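Local coordinates for protein AlyGC (Glaciecola chathamensis, PDB 5GKD) that cleaves the polysaccharide alginate, probably by beta-elimination, as a marine bacterial lyase of polysaccharide lyase family 6, at residues 442-447 and 464-469; 449-454 and 475-480; 471-476 and 493-498; 483-488 and 511-516. All blocks are in the same frame, centred on the assembly; numbering follows the deposited sequence.

All four contacts lie at the N-terminal end of the second, C-terminal parallel beta-helix of the chain, on the same side of the chain's centre. Their centres are 9 to 14 Å apart. Interactions 1 and 4 belong to one face of the beta-helix: strand 441-444 pairs with 462-466, which pairs with 482-487, which pairs with 510-514. Interaction 3 joins the strands that follow 462-466 and 482-487, namely 469-473 and 493-497. Interaction 2 packs helix 450-457 against strand 477-479 of another face. The segments of interactions 1 and 2 alternate along the chain. Interaction 1 closes before interactions 3 and 4 open. Interactions 2 and 3 share Lys475 and Ile476. Together they join the first coils and the helix that caps them.

Interaction 1 of 4, residues 442-447 and 464-469; sequences IAVSPG and LVLQAG
This contact is the first rung of a parallel beta-helix, where strand 441-444 lies beside strand 462-466 one coil further on. Ile442, Ala443 and Val444 stand opposite Leu464, Val465 and Leu466. The two short strands run parallel in sense, with a twist of 32° between their directions.

Three backbone hydrogen bonds join them. Val465 N donates to Ile442 O at 2.8 Å. Val444 N donates to Val465 O at 3.0 Å, coming from above the carbonyl plane. Gln467 N then donates to Val444 O, which carries the ladder one residue past the strand.

Ile442, Val444, Leu464 and Leu466 put their side chains on the inner face. Val444 carries most of the packing there. Its CG1 is anti to the backbone N (chi1 -171°), which leaves CG2 beside that N, where it reaches Leu464 CG at 3.9 Å. These two side chains meet at a slant. Leu466 lies side by side with Val444, pointing the same way, and Leu466 CD2 is 3.8 Å from Val444 CB. Helix 450-457 closes over this apolar group, with Thr450 and Ala454 on Val444 and Leu451 on Leu466. Ala443 and Val465 are on the other face.

Beyond the strands both segments turn. Gly469 takes a positive phi here. Pro446 lies against this turn, with its CG 3.5 Å from Ala468 O and 3.8 Å from Gly469 CA.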
loop_
_atom_site.group_PDB
_atom_site.type_symbol
_atom_site.label_atom_id
_atom_site.label_comp_id
_atom_site.label_asym_id
_atom_site.label_seq_id
_atom_site.Cartn_x
_atom_site.Cartn_y
_atom_site.Cartn_z
ATOM N N ILE A 442 28.746 4.381 -19.039
ATOM C CA ILE A 442 28.020 4.184 -20.286
ATOM C C ILE A 442 27.600 5.549 -20.803
ATOM O O ILE A 442 26.940 6.313 -20.089
ATOM C CB ILE A 442 26.785 3.289 -20.088
ATOM C CG1 ILE A 442 27.191 1.933 -19.519
ATOM C CG2 ILE A 442 26.024 3.136 -21.399
ATOM C CD1 ILE A 442 26.016 1.105 -19.046
ATOM N N ALA A 443 27.982 5.859 -22.035
ATOM C CA ALA A 443 27.539 7.090 -22.666
ATOM C C ALA A 443 26.123 6.915 -23.202
ATOM O O ALA A 443 25.789 5.878 -23.778
ATOM C CB ALA A 443 28.495 7.481 -23.794
ATOM N N VAL A 444 25.289 7.894 -22.982
ATOM C CA VAL A 444 23.932 7.834 -23.427
ATOM C C VAL A 444 23.690 9.073 -24.230
ATOM O O VAL A 444 24.256 10.082 -23.947
ATOM C CB VAL A 444 22.975 7.830 -22.239
ATOM C CG1 VAL A 444 21.579 7.546 -22.702
ATOM C CG2 VAL A 444 23.409 6.825 -21.215
ATOM N N SER A 445 22.825 8.991 -25.220
ATOM C CA SER A 445 22.522 10.126 -26.043
ATOM C C SER A 445 21.048 10.424 -26.151
ATOM O O SER A 445 20.236 9.594 -25.892
ATOM C CB SER A 445 23.063 9.888 -27.435
ATOM O OG SER A 445 24.369 10.364 -27.502
ATOM N N PRO A 446 20.728 11.710 -26.567
ATOM C CA PRO A 446 19.293 11.985 -26.731
ATOM C C PRO A 446 18.726 11.184 -27.876
ATOM O O PRO A 446 19.529 10.681 -28.605
ATOM C CB PRO A 446 19.259 13.430 -27.153
ATOM C CG PRO A 446 20.449 14.026 -26.608
ATOM C CD PRO A 446 21.477 13.010 -26.824
ATOM N N GLY A 447 17.416 11.055 -28.056
ATOM C CA GLY A 447 16.442 11.703 -27.227
ATOM C C GLY A 447 15.044 11.147 -27.001
ATOM O O GLY A 447 14.226 11.872 -26.492
ATOM N N LEU A 464 25.557 6.193 -15.868
ATOM C CA LEU A 464 25.086 6.672 -17.158
ATOM C C LEU A 464 25.480 8.140 -17.309
ATOM O O LEU A 464 25.174 8.962 -16.439
ATOM C CB LEU A 464 23.571 6.497 -17.278
ATOM C CG LEU A 464 22.957 5.144 -17.691
ATOM C CD1 LEU A 464 23.572 3.965 -16.971
ATOM C CD2 LEU A 464 21.435 5.141 -17.493
ATOM N N VAL A 465 26.178 8.458 -18.401
ATOM C CA VAL A 465 26.685 9.800 -18.669
ATOM C C VAL A 465 25.909 10.340 -19.864
ATOM O O VAL A 465 26.151 9.938 -21.007
ATOM C CB VAL A 465 28.194 9.803 -18.927
ATOM C CG1 VAL A 465 28.716 11.219 -18.944
ATOM C CG2 VAL A 465 28.902 8.989 -17.866
ATOM N N LEU A 466 24.962 11.239 -19.602
ATOM C CA LEU A 466 24.091 11.756 -20.648
ATOM C C LEU A 466 24.786 12.898 -21.376
ATOM O O LEU A 466 25.253 13.858 -20.750
ATOM C CB LEU A 466 22.762 12.247 -20.070
ATOM C CG LEU A 466 22.067 11.462 -18.961
ATOM C CD1 LEU A 466 20.795 12.168 -18.526
ATOM C CD2 LEU A 466 21.769 10.055 -19.409
ATOM N N GLN A 467 24.858 12.793 -22.697
ATOM C CA GLN A 467 25.385 13.886 -23.488
ATOM C C GLN A 467 24.356 15.010 -23.546
ATOM O O GLN A 467 23.189 14.836 -23.185
ATOM C CB GLN A 467 25.751 13.392 -24.882
ATOM C CG GLN A 467 26.667 12.168 -24.872
ATOM C CD GLN A 467 26.594 11.369 -26.166
ATOM O OE1 GLN A 467 25.598 11.424 -26.889
ATOM N NE2 GLN A 467 27.641 10.605 -26.454
ATOM N N ALA A 468 24.806 16.180 -23.990
ATOM C CA ALA A 468 23.943 17.353 -24.011
ATOM C C ALA A 468 22.743 17.124 -24.917
ATOM O O ALA A 468 22.838 16.431 -25.930
ATOM C CB ALA A 468 24.733 18.572 -24.481
ATOM N N GLY A 469 21.603 17.683 -24.536
ATOM C CA GLY A 469 20.423 17.588 -25.363
ATOM C C GLY A 469 19.186 17.301 -24.534
ATOM O O GLY A 469 19.160 17.538 -23.328
#

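Interaction 2 of 4, residues 449-454 and 475-480; sequences NTLFDA and KILSLD
Helix 450-457 caps the N-terminal end of the second parallel beta-helix, and here its first turn packs on the segment leading into strand 477-479. Phe452 and Lys475 carry most of the contact.

The Lys475 chain crosses the Phe452 side chain at about a right angle and lays its end over one ring face. CE sits above the middle of the ring, 3.8 Å from the centroid of Phe452, as a CH-pi contact. NZ lies 4.0 Å from the same centroid, 24° off the ring normal, and makes a cation-pi interaction. The Lys475 chain bends at chi3 (-69°), which places CE over the ring. At the ring edge, in plane, lies the carbonyl Ile476 O, 3.7 Å from Phe452 CD2.

The polar part is slight. Lys475 NZ gives a weak hydrogen bond to Asn449 OD1 at 3.3 Å. Asn449 is at the N-cap position but makes no capping bond with its side chain. Its ND2 instead hydrogen-bonds to Ser474 OG, next to Lys475. The carboxylate of Asp453 is near the ammonium without touching it and may favour its positive charge.

The apolar part is made by Leu477, which also packs on Leu502 and Ile503 of the next coil. Its CD1 meets Phe452 CB at 4.1 Å. Its other methyl, CD2, crosses to Leu451 CD2 at 3.9 Å.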
loop_
_atom_site.group_PDB
_atom_site.type_symbol
_atom_site.label_atom_id
_atom_site.label_comp_id
_atom_site.label_asym_id
_atom_site.label_seq_id
_atom_site.Cartn_x
_atom_site.Cartn_y
_atom_site.Cartn_z
ATOM N N ASN A 449 13.204 7.541 -25.542
ATOM C CA ASN A 449 13.370 6.184 -25.057
ATOM C C ASN A 449 14.789 5.793 -24.897
ATOM O O ASN A 449 15.106 4.680 -24.646
ATOM C CB ASN A 449 12.737 5.234 -26.028
ATOM C CG ASN A 449 11.271 5.104 -25.819
ATOM O OD1 ASN A 449 10.686 4.117 -26.203
ATOM N ND2 ASN A 449 10.665 6.098 -25.218
ATOM N N THR A 450 15.658 6.737 -25.049
ATOM C CA THR A 450 17.072 6.410 -24.960
ATOM C C THR A 450 17.518 6.194 -23.518
ATOM O O THR A 450 18.464 5.442 -23.263
ATOM C CB THR A 450 17.881 7.525 -25.608
ATOM O OG1 THR A 450 19.266 7.333 -25.327
ATOM C CG2 THR A 450 17.438 8.868 -25.061
ATOM N N LEU A 451 16.851 6.847 -22.573
ATOM C CA LEU A 451 17.149 6.663 -21.160
ATOM C C LEU A 451 16.533 5.368 -20.639
ATOM O O LEU A 451 17.170 4.630 -19.884
ATOM C CB LEU A 451 16.628 7.874 -20.386
ATOM C CG LEU A 451 17.109 8.176 -18.979
ATOM C CD1 LEU A 451 18.610 8.207 -18.963
ATOM C CD2 LEU A 451 16.547 9.513 -18.549
ATOM N N PHE A 452 15.298 5.082 -21.055
ATOM C CA PHE A 452 14.660 3.810 -20.753
ATOM C C PHE A 452 15.530 2.638 -21.176
ATOM O O PHE A 452 15.656 1.650 -20.447
ATOM C CB PHE A 452 13.300 3.756 -21.453
ATOM C CG PHE A 452 12.518 2.497 -21.192
ATOM C CD1 PHE A 452 12.693 1.372 -21.992
ATOM C CD2 PHE A 452 11.580 2.450 -20.169
ATOM C CE1 PHE A 452 11.971 0.213 -21.757
ATOM C CE2 PHE A 452 10.847 1.297 -19.930
ATOM C CZ PHE A 452 11.040 0.176 -20.728
ATOM N N ASP A 453 16.135 2.723 -22.360
ATOM C CA ASP A 453 16.933 1.610 -22.848
ATOM C C ASP A 453 18.287 1.554 -22.163
ATOM O O ASP A 453 18.786 0.467 -21.872
ATOM C CB ASP A 453 17.098 1.704 -24.367
ATOM C CG ASP A 453 15.787 1.513 -25.105
ATOM O OD1 ASP A 453 14.934 0.744 -24.622
ATOM O OD2 ASP A 453 15.604 2.138 -26.169
ATOM N N ALA A 454 18.898 2.704 -21.883
ATOM C CA ALA A 454 20.197 2.679 -21.213
ATOM C C ALA A 454 20.075 2.139 -19.792
ATOM O O ALA A 454 20.921 1.356 -19.343
ATOM C CB ALA A 454 20.814 4.074 -21.203
ATOM N N LYS A 475 7.970 6.494 -20.997
ATOM C CA LYS A 475 7.762 5.277 -20.229
ATOM C C LYS A 475 8.461 5.415 -18.888
ATOM O O LYS A 475 9.583 5.924 -18.819
ATOM C CB LYS A 475 8.288 4.053 -20.979
ATOM C CG LYS A 475 7.478 3.746 -22.224
ATOM C CD LYS A 475 7.943 2.485 -22.943
ATOM C CE LYS A 475 9.315 2.676 -23.593
ATOM N NZ LYS A 475 9.722 1.502 -24.439
ATOM N N ILE A 476 7.785 4.967 -17.827
ATOM C CA ILE A 476 8.345 5.067 -16.486
ATOM C C ILE A 476 9.718 4.408 -16.444
ATOM O O ILE A 476 9.927 3.324 -17.002
ATOM C CB ILE A 476 7.379 4.447 -15.469
ATOM C CG1 ILE A 476 6.140 5.332 -15.324
ATOM C CG2 ILE A 476 8.044 4.283 -14.126
ATOM C CD1 ILE A 476 5.117 4.758 -14.374
ATOM N N LEU A 477 10.671 5.087 -15.814
ATOM C CA LEU A 477 12.020 4.564 -15.625
ATOM C C LEU A 477 12.036 3.812 -14.303
ATOM O O LEU A 477 12.167 4.420 -13.241
ATOM C CB LEU A 477 13.035 5.699 -15.617
ATOM C CG LEU A 477 13.496 6.398 -16.896
ATOM C CD1 LEU A 477 12.702 5.997 -18.103
ATOM C CD2 LEU A 477 13.473 7.901 -16.700
ATOM N N SER A 478 11.879 2.493 -14.344
ATOM C CA SER A 478 11.841 1.706 -13.118
ATOM C C SER A 478 13.230 1.145 -12.855
ATOM O O SER A 478 13.813 0.470 -13.710
ATOM C CB SER A 478 10.780 0.604 -13.180
ATOM O OG SER A 478 10.850 -0.110 -14.388
ATOM N N LEU A 479 13.759 1.458 -11.683
ATOM C CA LEU A 479 15.123 1.134 -11.296
ATOM C C LEU A 479 15.104 -0.049 -10.336
ATOM O O LEU A 479 14.484 0.024 -9.269
ATOM C CB LEU A 479 15.772 2.350 -10.641
ATOM C CG LEU A 479 17.275 2.376 -10.441
ATOM C CD1 LEU A 479 17.985 2.051 -11.738
ATOM C CD2 LEU A 479 17.650 3.753 -9.980
ATOM N N ASP A 480 15.770 -1.136 -10.719
ATOM C CA ASP A 480 15.884 -2.315 -9.874
ATOM C C ASP A 480 17.346 -2.693 -9.700
ATOM O O ASP A 480 17.666 -3.845 -9.428
ATOM C CB ASP A 480 15.061 -3.494 -10.416
ATOM C CG ASP A 480 15.522 -3.975 -11.793
ATOM O OD1 ASP A 480 16.521 -3.462 -12.326
ATOM O OD2 ASP A 480 14.885 -4.889 -12.350
#

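Interaction 3 of 4, residues 471-476 and 493-498; sequences YWVSKI and AVIFPQ
The indole of Trp472 and the ring of Phe496 lie face on face on one side of two neighbouring strands of the parallel beta-helix. In this offset stack the six-membered ring of Trp472 and the Phe496 ring have centroids 4.3 Å apart and planes tilted by 20°. Both CG atoms are anti to the carbonyl carbon (chi1 -69° for Trp472), turning the rings alike. Phe496 CD2 sits over the indole face near its rim, 3.5 Å from Trp472 CE2. Phe496 CB is over the same six-membered ring as a CH-pi contact, 3.7 Å from its centroid. At the indole edge, in plane, comes Gln498 CG. The Gln498 amide is turned 74° from the indole plane, with its CD 3.7 Å from Trp472 CE3.

On the other side the ring of Tyr471 has Val494 O at its edge, and its CE1 meets Ala493 CB. Val473 CG2 touches Ile495 CG2 at 3.9 Å. The hydroxyl of Tyr471 is hydrogen-bonded to Gln467 O.

Four backbone bonds pair the parallel strands. Tyr471 N donates to Val494 O at 2.7 Å, and Phe496 N donates to Tyr471 O at the same length. Val473 N to Phe496 O and Gln498 N to Val473 O continue the ladder.

Stacked side chains at matching positions of successive coils are characteristic of parallel beta-helices. Here stack and ladder hold two coils in register, with the Trp472-Phe496 stack on the outer face, and Tyr471, Val473 and Ile495 on the inner one.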
loop_
_atom_site.group_PDB
_atom_site.type_symbol
_atom_site.label_atom_id
_atom_site.label_comp_id
_atom_site.label_asym_id
_atom_site.label_seq_id
_atom_site.Cartn_x
_atom_site.Cartn_y
_atom_site.Cartn_z
ATOM N N TYR A 471 16.009 14.704 -23.367
ATOM C CA TYR A 471 15.635 13.308 -23.126
ATOM C C TYR A 471 14.149 13.261 -22.817
ATOM O O TYR A 471 13.732 13.621 -21.714
ATOM C CB TYR A 471 16.449 12.710 -21.989
ATOM C CG TYR A 471 17.912 12.630 -22.300
ATOM C CD1 TYR A 471 18.736 13.738 -22.141
ATOM C CD2 TYR A 471 18.475 11.456 -22.761
ATOM C CE1 TYR A 471 20.075 13.669 -22.425
ATOM C CE2 TYR A 471 19.813 11.380 -23.056
ATOM C CZ TYR A 471 20.608 12.485 -22.888
ATOM O OH TYR A 471 21.950 12.407 -23.175
ATOM N N TRP A 472 13.358 12.832 -23.789
ATOM C CA TRP A 472 11.919 12.728 -23.627
ATOM C C TRP A 472 11.600 11.334 -23.105
ATOM O O TRP A 472 12.149 10.342 -23.593
ATOM C CB TRP A 472 11.208 13.012 -24.955
ATOM C CG TRP A 472 11.348 14.452 -25.349
ATOM C CD1 TRP A 472 12.393 15.019 -26.004
ATOM C CD2 TRP A 472 10.431 15.517 -25.056
ATOM N NE1 TRP A 472 12.185 16.376 -26.151
ATOM C CE2 TRP A 472 10.988 16.704 -25.579
ATOM C CE3 TRP A 472 9.193 15.579 -24.409
ATOM C CZ2 TRP A 472 10.349 17.934 -25.479
ATOM C CZ3 TRP A 472 8.558 16.796 -24.314
ATOM C CH2 TRP A 472 9.136 17.962 -24.846
ATOM N N VAL A 473 10.738 11.257 -22.100
ATOM C CA VAL A 473 10.547 10.021 -21.350
ATOM C C VAL A 473 9.068 9.678 -21.381
ATOM O O VAL A 473 8.280 10.215 -20.596
ATOM C CB VAL A 473 11.070 10.131 -19.915
ATOM C CG1 VAL A 473 10.830 8.840 -19.179
ATOM C CG2 VAL A 473 12.552 10.449 -19.935
ATOM N N SER A 474 8.688 8.787 -22.292
ATOM C CA SER A 474 7.315 8.344 -22.458
ATOM C C SER A 474 6.986 7.101 -21.645
ATOM O O SER A 474 5.823 6.691 -21.616
ATOM C CB SER A 474 7.034 8.057 -23.938
ATOM O OG SER A 474 8.076 7.278 -24.492
ATOM N N LYS A 475 7.970 6.494 -20.997
ATOM C CA LYS A 475 7.762 5.277 -20.229
ATOM C C LYS A 475 8.461 5.415 -18.888
ATOM O O LYS A 475 9.583 5.924 -18.819
ATOM C CB LYS A 475 8.288 4.053 -20.979
ATOM C CG LYS A 475 7.478 3.746 -22.224
ATOM C CD LYS A 475 7.943 2.485 -22.943
ATOM C CE LYS A 475 9.315 2.676 -23.593
ATOM N NZ LYS A 475 9.722 1.502 -24.439
ATOM N N ILE A 476 7.785 4.967 -17.827
ATOM C CA ILE A 476 8.345 5.067 -16.486
ATOM C C ILE A 476 9.718 4.408 -16.444
ATOM O O ILE A 476 9.927 3.324 -17.002
ATOM C CB ILE A 476 7.379 4.447 -15.469
ATOM C CG1 ILE A 476 6.140 5.332 -15.324
ATOM C CG2 ILE A 476 8.044 4.283 -14.126
ATOM C CD1 ILE A 476 5.117 4.758 -14.374
ATOM N N ALA A 493 21.873 18.442 -19.933
ATOM C CA ALA A 493 21.030 17.289 -20.243
ATOM C C ALA A 493 19.700 17.581 -19.628
ATOM O O ALA A 493 19.592 17.656 -18.458
ATOM C CB ALA A 493 21.589 16.011 -19.701
ATOM N N VAL A 494 18.706 17.743 -20.464
ATOM C CA VAL A 494 17.366 18.079 -20.075
ATOM C C VAL A 494 16.466 16.880 -20.186
ATOM O O VAL A 494 16.390 16.292 -21.199
ATOM C CB VAL A 494 16.841 19.230 -20.950
ATOM C CG1 VAL A 494 15.519 19.740 -20.453
ATOM C CG2 VAL A 494 17.835 20.362 -20.965
ATOM N N ILE A 495 15.790 16.531 -19.111
ATOM C CA ILE A 495 14.913 15.363 -19.074
ATOM C C ILE A 495 13.473 15.852 -18.997
ATOM O O ILE A 495 13.120 16.631 -18.105
ATOM C CB ILE A 495 15.259 14.433 -17.899
ATOM C CG1 ILE A 495 16.675 13.876 -18.074
ATOM C CG2 ILE A 495 14.242 13.297 -17.804
ATOM C CD1 ILE A 495 17.394 13.526 -16.756
ATOM N N PHE A 496 12.647 15.411 -19.943
ATOM C CA PHE A 496 11.246 15.814 -20.014
ATOM C C PHE A 496 10.361 14.620 -19.702
ATOM O O PHE A 496 10.116 13.790 -20.589
ATOM C CB PHE A 496 10.895 16.361 -21.399
ATOM C CG PHE A 496 11.510 17.682 -21.726
ATOM C CD1 PHE A 496 11.030 18.848 -21.164
ATOM C CD2 PHE A 496 12.543 17.766 -22.630
ATOM C CE1 PHE A 496 11.584 20.062 -21.488
ATOM C CE2 PHE A 496 13.100 18.990 -22.958
ATOM C CZ PHE A 496 12.620 20.130 -22.385
ATOM N N PRO A 497 9.837 14.493 -18.486
ATOM C CA PRO A 497 8.825 13.466 -18.233
ATOM C C PRO A 497 7.529 13.754 -18.980
ATOM O O PRO A 497 7.068 14.896 -19.061
ATOM C CB PRO A 497 8.623 13.546 -16.717
ATOM C CG PRO A 497 8.984 14.965 -16.382
ATOM C CD PRO A 497 10.114 15.302 -17.286
ATOM N N GLN A 498 6.940 12.701 -19.521
ATOM C CA GLN A 498 5.622 12.781 -20.118
ATOM C C GLN A 498 4.610 11.894 -19.414
ATOM O O GLN A 498 3.439 11.890 -19.813
ATOM C CB GLN A 498 5.683 12.418 -21.607
ATOM C CG GLN A 498 6.555 13.358 -22.431
ATOM C CD GLN A 498 6.755 12.872 -23.857
ATOM O OE1 GLN A 498 7.641 12.070 -24.128
ATOM N NE2 GLN A 498 5.926 13.357 -24.773
#

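Interaction 4 of 4, residues 483-488 and 511-516; sequences LTIRAQ and LTLDGV
Asp514 OD2 is held by Arg486 in two ways, directly and through a water. Arg486 NE makes a salt bridge with it at 3.5 Å, a long, weak hydrogen bond, bent to 135°. The water accepts a hydrogen bond from Arg486 NH2 at 2.7 Å and donates one to Asp514 OD2 at 3.0 Å. It lies in the guanidinium plane, at its edge. The two side chains run side by side, with guanidinium and carboxylate planes 77° apart. Both CG atoms are anti to their backbone N, and the Arg486 chain bends at chi3 (-60°).

The strands that carry them, 482-487 and 510-514 of the parallel beta-helix, pair in register. Thr512 N, Ile485 N, Asp514 N and Ala487 N donate in turn to Leu483 O, Thr512 O, Ile485 O and Asp514 O. The shortest, Ile485 N to Thr512 O, is 2.8 Å.

Thr484 and Thr512 also stack side by side, CG2 on CG2 at 3.8 Å, and Phe436 packs on both. On the inner face Leu513 CD2 meets Ile485 CB at 3.9 Å.

Threonine thus meets threonine on one face, and aliphatic side chains meet on the other. The ion pair sets opposite charges beside each other on adjacent strands. Its direct bond is long and weak, so the pairing probably rests as much on the water as on direct contact.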
loop_
_atom_site.group_PDB
_atom_site.type_symbol
_atom_site.label_atom_id
_atom_site.label_comp_id
_atom_site.label_asym_id
_atom_site.label_seq_id
_atom_site.Cartn_x
_atom_site.Cartn_y
_atom_site.Cartn_z
ATOM N N LEU A 483 22.390 2.580 -9.595
ATOM C CA LEU A 483 22.671 3.311 -10.825
ATOM C C LEU A 483 22.916 4.780 -10.524
ATOM O O LEU A 483 22.278 5.351 -9.639
ATOM C CB LEU A 483 21.504 3.175 -11.810
ATOM C CG LEU A 483 21.832 3.212 -13.297
ATOM C CD1 LEU A 483 22.477 1.900 -13.739
ATOM C CD2 LEU A 483 20.575 3.505 -14.105
ATOM N N THR A 484 23.839 5.383 -11.270
ATOM C CA THR A 484 24.067 6.824 -11.256
ATOM C C THR A 484 23.722 7.388 -12.627
ATOM O O THR A 484 24.194 6.880 -13.647
ATOM C CB THR A 484 25.517 7.165 -10.898
ATOM O OG1 THR A 484 25.809 6.714 -9.571
ATOM C CG2 THR A 484 25.740 8.659 -10.955
ATOM N N ILE A 485 22.892 8.423 -12.652
ATOM C CA ILE A 485 22.576 9.151 -13.873
ATOM C C ILE A 485 23.276 10.506 -13.791
ATOM O O ILE A 485 22.915 11.356 -12.965
ATOM C CB ILE A 485 21.063 9.292 -14.070
ATOM C CG1 ILE A 485 20.425 7.897 -14.114
ATOM C CG2 ILE A 485 20.769 10.068 -15.333
ATOM C CD1 ILE A 485 18.970 7.889 -14.420
ATOM N N ARG A 486 24.296 10.705 -14.627
ATOM C CA ARG A 486 25.172 11.870 -14.552
ATOM C C ARG A 486 25.170 12.620 -15.876
ATOM O O ARG A 486 25.337 12.010 -16.935
ATOM C CB ARG A 486 26.603 11.449 -14.201
ATOM C CG ARG A 486 27.616 12.589 -14.194
ATOM C CD ARG A 486 28.998 12.076 -13.872
ATOM N NE ARG A 486 29.016 11.447 -12.556
ATOM C CZ ARG A 486 29.927 10.567 -12.150
ATOM N NH1 ARG A 486 30.914 10.200 -12.964
ATOM N NH2 ARG A 486 29.849 10.047 -10.928
ATOM N N ALA A 487 24.991 13.933 -15.818
ATOM C CA ALA A 487 25.132 14.753 -17.017
ATOM C C ALA A 487 26.607 14.926 -17.349
ATOM O O ALA A 487 27.424 15.197 -16.465
ATOM C CB ALA A 487 24.479 16.121 -16.825
ATOM N N GLN A 488 26.930 14.777 -18.603
ATOM C CA GLN A 488 28.272 14.966 -19.059
ATOM C C GLN A 488 28.679 16.382 -18.698
ATOM O O GLN A 488 29.745 16.624 -18.243
ATOM C CB GLN A 488 28.273 14.759 -20.531
ATOM C CG GLN A 488 29.495 15.254 -21.208
ATOM C CD GLN A 488 30.414 14.146 -21.480
ATOM O OE1 GLN A 488 30.131 13.315 -22.296
ATOM N NE2 GLN A 488 31.505 14.112 -20.786
ATOM N N LEU A 511 19.591 5.100 -6.342
ATOM C CA LEU A 511 19.687 6.095 -7.400
ATOM C C LEU A 511 20.530 7.287 -6.970
ATOM O O LEU A 511 20.306 7.851 -5.898
ATOM C CB LEU A 511 18.288 6.581 -7.811
ATOM C CG LEU A 511 18.244 7.713 -8.847
ATOM C CD1 LEU A 511 18.878 7.270 -10.166
ATOM C CD2 LEU A 511 16.818 8.237 -9.080
ATOM N N THR A 512 21.483 7.672 -7.814
ATOM C CA THR A 512 22.148 8.963 -7.720
ATOM C C THR A 512 21.847 9.762 -8.976
ATOM O O THR A 512 22.000 9.252 -10.090
ATOM C CB THR A 512 23.657 8.815 -7.545
ATOM O OG1 THR A 512 23.945 8.293 -6.242
ATOM C CG2 THR A 512 24.356 10.166 -7.717
ATOM N N LEU A 513 21.369 10.987 -8.794
ATOM C CA LEU A 513 21.231 11.965 -9.860
ATOM C C LEU A 513 22.285 13.041 -9.645
ATOM O O LEU A 513 22.401 13.587 -8.543
ATOM C CB LEU A 513 19.837 12.599 -9.880
ATOM C CG LEU A 513 18.625 11.702 -10.101
ATOM C CD1 LEU A 513 17.354 12.504 -10.011
ATOM C CD2 LEU A 513 18.703 11.020 -11.431
ATOM N N ASP A 514 23.034 13.352 -10.696
ATOM C CA ASP A 514 24.166 14.264 -10.595
ATOM C C ASP A 514 24.142 15.188 -11.811
ATOM O O ASP A 514 24.334 14.737 -12.946
ATOM C CB ASP A 514 25.470 13.471 -10.500
ATOM C CG ASP A 514 26.685 14.348 -10.318
ATOM O OD1 ASP A 514 26.525 15.583 -10.198
ATOM O OD2 ASP A 514 27.805 13.786 -10.266
ATOM N N GLY A 515 23.863 16.467 -11.580
ATOM C CA GLY A 515 23.939 17.450 -12.641
ATOM C C GLY A 515 22.847 17.396 -13.686
ATOM O O GLY A 515 23.031 17.911 -14.780
ATOM N N VAL A 516 21.717 16.806 -13.396
ATOM C CA VAL A 516 20.701 16.673 -14.412
ATOM C C VAL A 516 19.732 17.842 -14.299
ATOM O O VAL A 516 19.691 18.555 -13.301
ATOM C CB VAL A 516 19.961 15.318 -14.323
ATOM C CG1 VAL A 516 20.950 14.178 -14.168
ATOM C CG2 VAL A 516 18.945 15.321 -13.187
HETATM O O HOH W 1 28.356 11.171 -9.012
#